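Local coordinates for putative cell adhesion protein (Bacteroides fragilis, PDB 4H40) that probably serves as a fimbrial (pilus) subunit involved in cell adhesion, at residues 56-61 and 71-76; 89-94 and 103-108; 115-120 and 170-175. One frame throughout, in Å; residues are numbered along the deposited sequence.

Contact 1: residues 56-61 and 71-76; sequences TIRLVV and EYSKAY
In the antiparallel beta hairpin formed by strands 56-62 and 74-79, I57 and L59 pair with Y76 and K74 through two hydrogen-bonded rings, and R58 faces A75 at the non-hydrogen-bonded position between them. Y76 N reaches I57 O at 2.8 Å and I57 N returns to Y76 O at 3.0 Å. In the second ring L59 N bonds K74 O at 2.7 Å, with an N-H...O angle of 173°, and K74 N bonds L59 O. On the face carrying I57, L59 and Y76, I57 CG1 lies 3.9 Å from Y76 CB, while L59 CD2 approaches Y76 CE1 obliquely. On the other face the R58 chain bends at chi3 (-54°). NH1 donates a hydrogen bond to S73 OG (3.0 Å), which lies near the guanidinium plane. NE and NH2 bond K124 O and A123 O, so three partners fix the orientation of the group. Toward the turn, V61 CB rests 3.7 Å from Y72 CB, and V61 CG1 comes to the edge of the tyrosine ring. Strand 113-121 adds on beyond 56-62, and strand 88-94 beyond 74-79. L108 and L174 cover the face that bears I57, L59 and Y76.

Contact 2: residues 89-94 and 103-108; sequences LYPCEV and SSSTPL
P91 and S105 form the close part of this contact, where the connection 103-108 passes over strand 88-94 without pairing with it as a strand. Their CA atoms lie 4.6 Å apart. With S105 OG anti to its backbone N (chi1 -153°), the hydroxyl is brought to P91 O, to which it donates a hydrogen bond of 2.9 Å. The C=O...OG angle is 125°, and the donor is tilted 20° from the carbonyl plane. The same oxygen also takes a CA-H...O contact from S105 CA, so one residue of the loop approaches it with two groups. The proline ring lies against polar atoms as well: its CD sits 3.4 Å from S105 OG, and its CB 3.4 Å from T106 O. Farther along, P91 CG only approaches P107 CA, at 4.2 Å.

The contact thins toward E93 and S104, both partly exposed. Here E93 CG lies 3.5 Å from S104 OG with no bond between the two; the serine hydroxyl is instead hydrogen-bonded to S102 OG. S105 and T106 lie at the surface even though S105 carries the bond. C92 points its CB away from the loop, and its side chain touches V100.

A single hydroxyl-to-carbonyl bond therefore joins the two segments. K74 NZ hydrogen-bonds T106 O and has only a long, weak ion pair with E93 OE2. The chemistry implies a polar surface attachment, in which the proline ring supplies the packing and meets largely oxygens.

Contact 3: residues 115-120 and 170-175; sequences YYFRIL and QTLYLP
F117 reaches from strand 113-121 toward L172, L174 and P175 on the segment 170-175. Its CB is still beside its own sheet, 3.5 Å from V60 O on the adjacent strand. Chi1 is 63°, which sets CG between the backbone N and carbonyl carbon. Beyond it the two sides of the ring meet different partners. On one side CD1 lies 4.0 Å from L172 CD1, and CE1 closes to 3.6 Å of the same methyl, which sits over the ring face as a CH-pi contact, 26° off the normal. On the other side CD2 and then CE2 come to L174 CD2, CE2 at 3.6 Å; CE2 also meets P175 CD at 3.8 Å, both partners approaching obliquely. At the tip, CZ lies 3.8 Å from L172 CD1 and 3.9 Å from Y173 O, which is at the ring edge. I119 CD1, in the plane at the edge of this ring, extends the patch by packing 3.8 Å from L174 CD2. L59 and I16 also touch L172, so strands of both layers contribute to the same apolar interior. F117 thus packs against L172 of strand 169-173 and the loop that follows, consistent with a beta-sandwich core and the transthyretin-like architecture of fimbrillins.

From the N terminus the three contacts come in series, none nesting in or crossing another. Contact 1 closes the hairpin between strands 56-62 and 74-79. Contact 2 then closes the short excursion through strand 100-102 and back past strand 88-94. Contact 3 bridges a much longer loop, part of which (159-167) is not modelled. Strands 88-94, 74-79, 56-62 and 113-121 are successive neighbours, so contacts 1 and 2 lie on neighbouring strands, 74-79 and 88-94, and contact 1 abuts contact 3 through 56-62 and 113-121. The segment 103-108 leads into strand 108-110, which joins 14-19 and 169-173 in a second layer; contact 3 packs that layer against the first.

Contact 1: residues 56-61 and 71-76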
loop_
_atom_site.group_PDB
_atom_site.type_symbol
_atom_site.label_atom_id
_atom_site.label_comp_id
_atom_site.label_asym_id
_atom_site.label_seq_id
_atom_site.Cartn_x
_atom_site.Cartn_y
_atom_site.Cartn_z
ATOM N N THR B 56 -31.240 -6.171 16.309
ATOM C CA THR B 56 -31.690 -7.045 17.388
ATOM C C THR B 56 -30.528 -7.382 18.287
ATOM O O THR B 56 -29.379 -7.393 17.829
ATOM C CB THR B 56 -32.351 -8.341 16.860
ATOM O OG1 THR B 56 -31.410 -9.095 16.088
ATOM C CG2 THR B 56 -33.622 -8.079 16.067
ATOM N N ILE B 57 -30.820 -7.629 19.570
ATOM C CA ILE B 57 -29.821 -8.061 20.541
ATOM C C ILE B 57 -30.334 -9.329 21.193
ATOM O O ILE B 57 -31.533 -9.451 21.403
ATOM C CB ILE B 57 -29.392 -6.982 21.599
ATOM C CG1 ILE B 57 -30.467 -6.666 22.621
ATOM C CG2 ILE B 57 -28.846 -5.702 20.986
ATOM C CD1 ILE B 57 -30.086 -7.121 23.967
ATOM N N ARG B 58 -29.443 -10.276 21.481
ATOM C CA ARG B 58 -29.739 -11.492 22.237
ATOM C C ARG B 58 -29.126 -11.397 23.628
ATOM O O ARG B 58 -27.928 -11.161 23.771
ATOM C CB ARG B 58 -29.240 -12.776 21.552
ATOM C CG ARG B 58 -29.315 -14.010 22.484
ATOM C CD ARG B 58 -29.066 -15.337 21.805
ATOM N NE ARG B 58 -29.944 -15.531 20.652
ATOM C CZ ARG B 58 -31.154 -16.078 20.694
ATOM N NH1 ARG B 58 -31.650 -16.524 21.840
ATOM N NH2 ARG B 58 -31.871 -16.193 19.587
ATOM N N LEU B 59 -29.937 -11.626 24.638
ATOM C CA LEU B 59 -29.480 -11.651 26.008
ATOM C C LEU B 59 -29.255 -13.119 26.359
ATOM O O LEU B 59 -30.204 -13.894 26.285
ATOM C CB LEU B 59 -30.551 -10.972 26.882
ATOM C CG LEU B 59 -30.200 -10.562 28.304
ATOM C CD1 LEU B 59 -29.231 -9.411 28.327
ATOM C CD2 LEU B 59 -31.437 -10.118 29.015
ATOM N N VAL B 60 -27.977 -13.518 26.594
ATOM C CA VAL B 60 -27.524 -14.882 26.941
ATOM C C VAL B 60 -27.315 -14.903 28.459
ATOM O O VAL B 60 -26.495 -14.126 28.968
ATOM C CB VAL B 60 -26.229 -15.328 26.174
ATOM C CG1 VAL B 60 -25.894 -16.798 26.442
ATOM C CG2 VAL B 60 -26.320 -15.057 24.672
ATOM N N VAL B 61 -28.074 -15.760 29.177
ATOM C CA VAL B 61 -28.013 -15.845 30.636
ATOM C C VAL B 61 -27.270 -17.110 31.084
ATOM O O VAL B 61 -27.434 -18.177 30.492
ATOM C CB VAL B 61 -29.427 -15.749 31.263
ATOM C CG1 VAL B 61 -29.400 -15.955 32.775
ATOM C CG2 VAL B 61 -30.070 -14.409 30.935
ATOM N N GLU B 71 -33.412 -21.370 29.177
ATOM C CA GLU B 71 -34.753 -20.888 29.530
ATOM C C GLU B 71 -34.824 -19.346 29.615
ATOM O O GLU B 71 -35.869 -18.772 29.300
ATOM C CB GLU B 71 -35.253 -21.528 30.845
ATOM C CG GLU B 71 -34.358 -21.330 32.067
ATOM C CD GLU B 71 -33.492 -22.510 32.481
ATOM O OE1 GLU B 71 -32.569 -22.881 31.718
ATOM O OE2 GLU B 71 -33.703 -23.025 33.604
ATOM N N TYR B 72 -33.717 -18.683 30.011
ATOM C CA TYR B 72 -33.700 -17.232 30.141
ATOM C C TYR B 72 -33.123 -16.538 28.895
ATOM O O TYR B 72 -32.876 -15.322 28.932
ATOM C CB TYR B 72 -32.939 -16.811 31.407
ATOM C CG TYR B 72 -33.611 -17.156 32.718
ATOM C CD1 TYR B 72 -35.001 -17.244 32.812
ATOM C CD2 TYR B 72 -32.865 -17.342 33.877
ATOM C CE1 TYR B 72 -35.625 -17.551 34.019
ATOM C CE2 TYR B 72 -33.481 -17.639 35.094
ATOM C CZ TYR B 72 -34.862 -17.739 35.158
ATOM O OH TYR B 72 -35.478 -18.032 36.344
ATOM N N SER B 73 -32.943 -17.288 27.785
ATOM C CA SER B 73 -32.450 -16.721 26.534
ATOM C C SER B 73 -33.563 -15.846 25.930
ATOM O O SER B 73 -34.693 -16.317 25.781
ATOM C CB SER B 73 -32.001 -17.825 25.583
ATOM O OG SER B 73 -31.032 -17.339 24.670
ATOM N N LYS B 74 -33.261 -14.553 25.658
ATOM C CA LYS B 74 -34.251 -13.590 25.150
ATOM C C LYS B 74 -33.671 -12.690 24.071
ATOM O O LYS B 74 -32.523 -12.268 24.176
ATOM C CB LYS B 74 -34.810 -12.721 26.306
ATOM C CG LYS B 74 -36.095 -11.941 25.982
ATOM C CD LYS B 74 -37.365 -12.708 26.308
ATOM C CE LYS B 74 -38.120 -13.086 25.064
ATOM N NZ LYS B 74 -39.375 -13.807 25.386
ATOM N N ALA B 75 -34.498 -12.364 23.061
ATOM C CA ALA B 75 -34.167 -11.488 21.945
ATOM C C ALA B 75 -34.947 -10.180 22.041
ATOM O O ALA B 75 -36.103 -10.180 22.473
ATOM C CB ALA B 75 -34.471 -12.185 20.638
ATOM N N TYR B 76 -34.311 -9.059 21.657
ATOM C CA TYR B 76 -34.950 -7.738 21.724
ATOM C C TYR B 76 -34.809 -6.961 20.431
ATOM O O TYR B 76 -33.824 -7.150 19.724
ATOM C CB TYR B 76 -34.364 -6.906 22.873
ATOM C CG TYR B 76 -34.698 -7.455 24.237
ATOM C CD1 TYR B 76 -33.894 -8.424 24.837
ATOM C CD2 TYR B 76 -35.802 -6.992 24.944
ATOM C CE1 TYR B 76 -34.198 -8.938 26.099
ATOM C CE2 TYR B 76 -36.122 -7.508 26.203
ATOM C CZ TYR B 76 -35.311 -8.479 26.778
ATOM O OH TYR B 76 -35.567 -8.963 28.037
#

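Contact 2: residues 89-94 and 103-108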
loop_
_atom_site.group_PDB
_atom_site.type_symbol
_atom_site.label_atom_id
_atom_site.label_comp_id
_atom_site.label_asym_id
_atom_site.label_seq_id
_atom_site.Cartn_x
_atom_site.Cartn_y
_atom_site.Cartn_z
ATOM N N LEU B 89 -35.558 -1.133 24.158
ATOM C CA LEU B 89 -35.480 -2.574 23.823
ATOM C C LEU B 89 -36.823 -3.295 24.008
ATOM O O LEU B 89 -37.360 -3.369 25.126
ATOM C CB LEU B 89 -34.385 -3.262 24.654
ATOM C CG LEU B 89 -32.964 -2.705 24.486
ATOM C CD1 LEU B 89 -32.050 -3.180 25.601
ATOM C CD2 LEU B 89 -32.378 -3.093 23.161
ATOM N N TYR B 90 -37.366 -3.822 22.896
ATOM C CA TYR B 90 -38.668 -4.483 22.876
ATOM C C TYR B 90 -38.549 -5.987 22.692
ATOM O O TYR B 90 -38.007 -6.426 21.680
ATOM C CB TYR B 90 -39.551 -3.906 21.761
ATOM C CG TYR B 90 -39.811 -2.425 21.901
ATOM C CD1 TYR B 90 -38.955 -1.491 21.328
ATOM C CD2 TYR B 90 -40.931 -1.953 22.593
ATOM C CE1 TYR B 90 -39.185 -0.121 21.465
ATOM C CE2 TYR B 90 -41.171 -0.588 22.737
ATOM C CZ TYR B 90 -40.302 0.326 22.163
ATOM O OH TYR B 90 -40.550 1.672 22.290
ATOM N N PRO B 91 -39.107 -6.796 23.613
ATOM C CA PRO B 91 -39.042 -8.256 23.436
ATOM C C PRO B 91 -39.580 -8.674 22.070
ATOM O O PRO B 91 -40.592 -8.148 21.609
ATOM C CB PRO B 91 -39.919 -8.792 24.581
ATOM C CG PRO B 91 -39.879 -7.733 25.611
ATOM C CD PRO B 91 -39.809 -6.433 24.861
ATOM N N CYS B 92 -38.860 -9.561 21.393
ATOM C CA CYS B 92 -39.264 -10.029 20.075
ATOM C C CYS B 92 -38.900 -11.506 19.896
ATOM O O CYS B 92 -38.294 -12.118 20.783
ATOM C CB CYS B 92 -38.650 -9.156 18.976
ATOM S SG CYS B 92 -36.848 -9.294 18.814
ATOM N N GLU B 93 -39.328 -12.081 18.766
ATOM C CA GLU B 93 -39.034 -13.457 18.379
ATOM C C GLU B 93 -38.225 -13.399 17.103
ATOM O O GLU B 93 -38.571 -12.637 16.191
ATOM C CB GLU B 93 -40.314 -14.286 18.222
ATOM C CG GLU B 93 -41.015 -14.590 19.540
ATOM C CD GLU B 93 -40.240 -15.404 20.563
ATOM O OE1 GLU B 93 -39.486 -16.324 20.170
ATOM O OE2 GLU B 93 -40.413 -15.132 21.772
ATOM N N VAL B 94 -37.097 -14.123 17.065
ATOM C CA VAL B 94 -36.209 -14.072 15.905
ATOM C C VAL B 94 -35.924 -15.459 15.331
ATOM O O VAL B 94 -36.172 -16.482 15.989
ATOM C CB VAL B 94 -34.875 -13.330 16.211
ATOM C CG1 VAL B 94 -35.101 -11.836 16.443
ATOM C CG2 VAL B 94 -34.115 -13.973 17.373
ATOM N N SER B 103 -44.601 -10.730 15.829
ATOM C CA SER B 103 -45.058 -9.578 16.597
ATOM C C SER B 103 -44.760 -9.748 18.088
ATOM O O SER B 103 -44.084 -8.891 18.668
ATOM C CB SER B 103 -46.555 -9.358 16.380
ATOM O OG SER B 103 -46.883 -9.222 15.006
ATOM N N SER B 104 -45.242 -10.873 18.678
ATOM C CA SER B 104 -45.161 -11.283 20.090
ATOM C C SER B 104 -44.000 -10.631 20.885
ATOM O O SER B 104 -42.818 -10.726 20.521
ATOM C CB SER B 104 -45.109 -12.806 20.227
ATOM O OG SER B 104 -44.331 -13.450 19.229
ATOM N N SER B 105 -44.397 -9.925 21.956
ATOM C CA SER B 105 -43.545 -9.203 22.889
ATOM C C SER B 105 -43.814 -9.754 24.297
ATOM O O SER B 105 -44.618 -9.205 25.058
ATOM C CB SER B 105 -43.803 -7.698 22.793
ATOM O OG SER B 105 -42.675 -6.924 23.168
ATOM N N THR B 106 -43.155 -10.888 24.600
ATOM C CA THR B 106 -43.277 -11.617 25.858
ATOM C C THR B 106 -42.109 -11.192 26.765
ATOM O O THR B 106 -40.950 -11.456 26.421
ATOM C CB THR B 106 -43.342 -13.138 25.579
ATOM O OG1 THR B 106 -44.426 -13.412 24.685
ATOM C CG2 THR B 106 -43.497 -13.973 26.853
ATOM N N PRO B 107 -42.389 -10.518 27.912
ATOM C CA PRO B 107 -41.283 -10.080 28.787
ATOM C C PRO B 107 -40.511 -11.226 29.431
ATOM O O PRO B 107 -41.085 -12.282 29.707
ATOM C CB PRO B 107 -41.959 -9.219 29.864
ATOM C CG PRO B 107 -43.396 -9.346 29.673
ATOM C CD PRO B 107 -43.709 -10.126 28.447
ATOM N N LEU B 108 -39.198 -11.002 29.659
ATOM C CA LEU B 108 -38.316 -11.955 30.324
ATOM C C LEU B 108 -38.505 -11.846 31.830
ATOM O O LEU B 108 -38.236 -10.792 32.414
ATOM C CB LEU B 108 -36.824 -11.744 29.936
ATOM C CG LEU B 108 -35.723 -12.325 30.865
ATOM C CD1 LEU B 108 -35.598 -13.836 30.740
ATOM C CD2 LEU B 108 -34.416 -11.730 30.542
#

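Contact 3: residues 115-120 and 170-175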
loop_
_atom_site.group_PDB
_atom_site.type_symbol
_atom_site.label_atom_id
_atom_site.label_comp_id
_atom_site.label_asym_id
_atom_site.label_seq_id
_atom_site.Cartn_x
_atom_site.Cartn_y
_atom_site.Cartn_z
ATOM N N TYR B 115 -26.610 -13.913 38.359
ATOM C CA TYR B 115 -26.468 -14.398 36.992
ATOM C C TYR B 115 -25.417 -13.618 36.200
ATOM O O TYR B 115 -25.263 -12.413 36.390
ATOM C CB TYR B 115 -27.817 -14.272 36.245
ATOM C CG TYR B 115 -28.983 -14.955 36.917
ATOM C CD1 TYR B 115 -29.282 -16.289 36.652
ATOM C CD2 TYR B 115 -29.803 -14.264 37.804
ATOM C CE1 TYR B 115 -30.358 -16.926 37.274
ATOM C CE2 TYR B 115 -30.878 -14.890 38.435
ATOM C CZ TYR B 115 -31.159 -16.220 38.162
ATOM O OH TYR B 115 -32.228 -16.832 38.775
ATOM N N TYR B 116 -24.739 -14.302 35.275
ATOM C CA TYR B 116 -23.807 -13.693 34.330
ATOM C C TYR B 116 -24.562 -13.493 33.051
ATOM O O TYR B 116 -25.438 -14.300 32.745
ATOM C CB TYR B 116 -22.582 -14.586 34.094
ATOM C CG TYR B 116 -21.581 -14.562 35.226
ATOM C CD1 TYR B 116 -20.655 -13.527 35.340
ATOM C CD2 TYR B 116 -21.522 -15.597 36.153
ATOM C CE1 TYR B 116 -19.717 -13.507 36.370
ATOM C CE2 TYR B 116 -20.581 -15.595 37.180
ATOM C CZ TYR B 116 -19.681 -14.545 37.287
ATOM O OH TYR B 116 -18.749 -14.527 38.297
ATOM N N PHE B 117 -24.273 -12.437 32.302
ATOM C CA PHE B 117 -24.983 -12.263 31.046
ATOM C C PHE B 117 -24.061 -11.717 29.966
ATOM O O PHE B 117 -23.158 -10.917 30.228
ATOM C CB PHE B 117 -26.282 -11.419 31.191
ATOM C CG PHE B 117 -26.114 -9.983 31.630
ATOM C CD1 PHE B 117 -26.057 -9.654 32.977
ATOM C CD2 PHE B 117 -26.032 -8.954 30.694
ATOM C CE1 PHE B 117 -25.867 -8.322 33.384
ATOM C CE2 PHE B 117 -25.852 -7.619 31.101
ATOM C CZ PHE B 117 -25.777 -7.312 32.445
ATOM N N ARG B 118 -24.279 -12.212 28.747
ATOM C CA ARG B 118 -23.561 -11.817 27.540
ATOM C C ARG B 118 -24.568 -11.329 26.514
ATOM O O ARG B 118 -25.757 -11.668 26.595
ATOM C CB ARG B 118 -22.709 -12.966 26.974
ATOM C CG ARG B 118 -21.696 -13.513 27.953
ATOM C CD ARG B 118 -20.544 -14.172 27.247
ATOM N NE ARG B 118 -19.312 -13.872 27.964
ATOM C CZ ARG B 118 -18.207 -13.392 27.411
ATOM N NH1 ARG B 118 -18.135 -13.210 26.103
ATOM N NH2 ARG B 118 -17.157 -13.118 28.157
ATOM N N ILE B 119 -24.102 -10.496 25.574
ATOM C CA ILE B 119 -24.929 -9.914 24.516
ATOM C C ILE B 119 -24.320 -10.233 23.181
ATOM O O ILE B 119 -23.095 -10.266 23.046
ATOM C CB ILE B 119 -25.124 -8.358 24.652
ATOM C CG1 ILE B 119 -25.172 -7.823 26.107
ATOM C CG2 ILE B 119 -26.262 -7.821 23.760
ATOM C CD1 ILE B 119 -26.336 -8.222 26.904
ATOM N N LEU B 120 -25.194 -10.411 22.190
ATOM C CA LEU B 120 -24.892 -10.630 20.776
ATOM C C LEU B 120 -25.818 -9.762 19.957
ATOM O O LEU B 120 -26.993 -9.612 20.317
ATOM C CB LEU B 120 -25.081 -12.102 20.377
ATOM C CG LEU B 120 -24.213 -13.125 21.058
ATOM C CD1 LEU B 120 -24.915 -14.427 21.115
ATOM C CD2 LEU B 120 -22.880 -13.293 20.358
ATOM N N GLN B 170 -37.065 -5.310 37.656
ATOM C CA GLN B 170 -35.668 -4.906 37.799
ATOM C C GLN B 170 -35.113 -4.412 36.479
ATOM O O GLN B 170 -35.387 -4.994 35.430
ATOM C CB GLN B 170 -34.797 -6.040 38.356
ATOM C CG GLN B 170 -33.517 -5.536 39.026
ATOM C CD GLN B 170 -32.882 -6.566 39.906
ATOM O OE1 GLN B 170 -33.433 -6.970 40.934
ATOM N NE2 GLN B 170 -31.687 -6.990 39.540
ATOM N N THR B 171 -34.335 -3.327 36.541
ATOM C CA THR B 171 -33.700 -2.736 35.370
ATOM C C THR B 171 -32.315 -3.360 35.223
ATOM O O THR B 171 -31.513 -3.353 36.163
ATOM C CB THR B 171 -33.676 -1.193 35.462
ATOM O OG1 THR B 171 -35.006 -0.705 35.707
ATOM C CG2 THR B 171 -33.127 -0.545 34.215
ATOM N N LEU B 172 -32.060 -3.932 34.046
ATOM C CA LEU B 172 -30.796 -4.561 33.687
ATOM C C LEU B 172 -30.009 -3.605 32.802
ATOM O O LEU B 172 -30.346 -3.426 31.634
ATOM C CB LEU B 172 -31.066 -5.899 32.972
ATOM C CG LEU B 172 -29.859 -6.742 32.579
ATOM C CD1 LEU B 172 -29.371 -7.549 33.732
ATOM C CD2 LEU B 172 -30.220 -7.681 31.475
ATOM N N TYR B 173 -28.991 -2.956 33.367
ATOM C CA TYR B 173 -28.165 -2.016 32.609
ATOM C C TYR B 173 -27.105 -2.802 31.815
ATOM O O TYR B 173 -26.237 -3.481 32.398
ATOM C CB TYR B 173 -27.545 -0.949 33.534
ATOM C CG TYR B 173 -28.566 0.029 34.077
ATOM C CD1 TYR B 173 -28.990 1.119 33.319
ATOM C CD2 TYR B 173 -29.114 -0.136 35.348
ATOM C CE1 TYR B 173 -29.940 2.018 33.807
ATOM C CE2 TYR B 173 -30.062 0.759 35.851
ATOM C CZ TYR B 173 -30.477 1.835 35.074
ATOM O OH TYR B 173 -31.415 2.734 35.549
ATOM N N LEU B 174 -27.223 -2.742 30.476
ATOM C CA LEU B 174 -26.343 -3.470 29.582
ATOM C C LEU B 174 -25.061 -2.727 29.359
ATOM O O LEU B 174 -25.098 -1.513 29.142
ATOM C CB LEU B 174 -27.003 -3.755 28.223
ATOM C CG LEU B 174 -28.284 -4.573 28.181
ATOM C CD1 LEU B 174 -28.534 -5.038 26.800
ATOM C CD2 LEU B 174 -28.216 -5.772 29.076
ATOM N N PRO B 175 -23.906 -3.430 29.371
ATOM C CA PRO B 175 -22.655 -2.749 29.037
ATOM C C PRO B 175 -22.567 -2.499 27.514
ATOM O O PRO B 175 -23.305 -3.142 26.753
ATOM C CB PRO B 175 -21.574 -3.726 29.526
ATOM C CG PRO B 175 -22.313 -4.935 30.086
ATOM C CD PRO B 175 -23.689 -4.880 29.567
#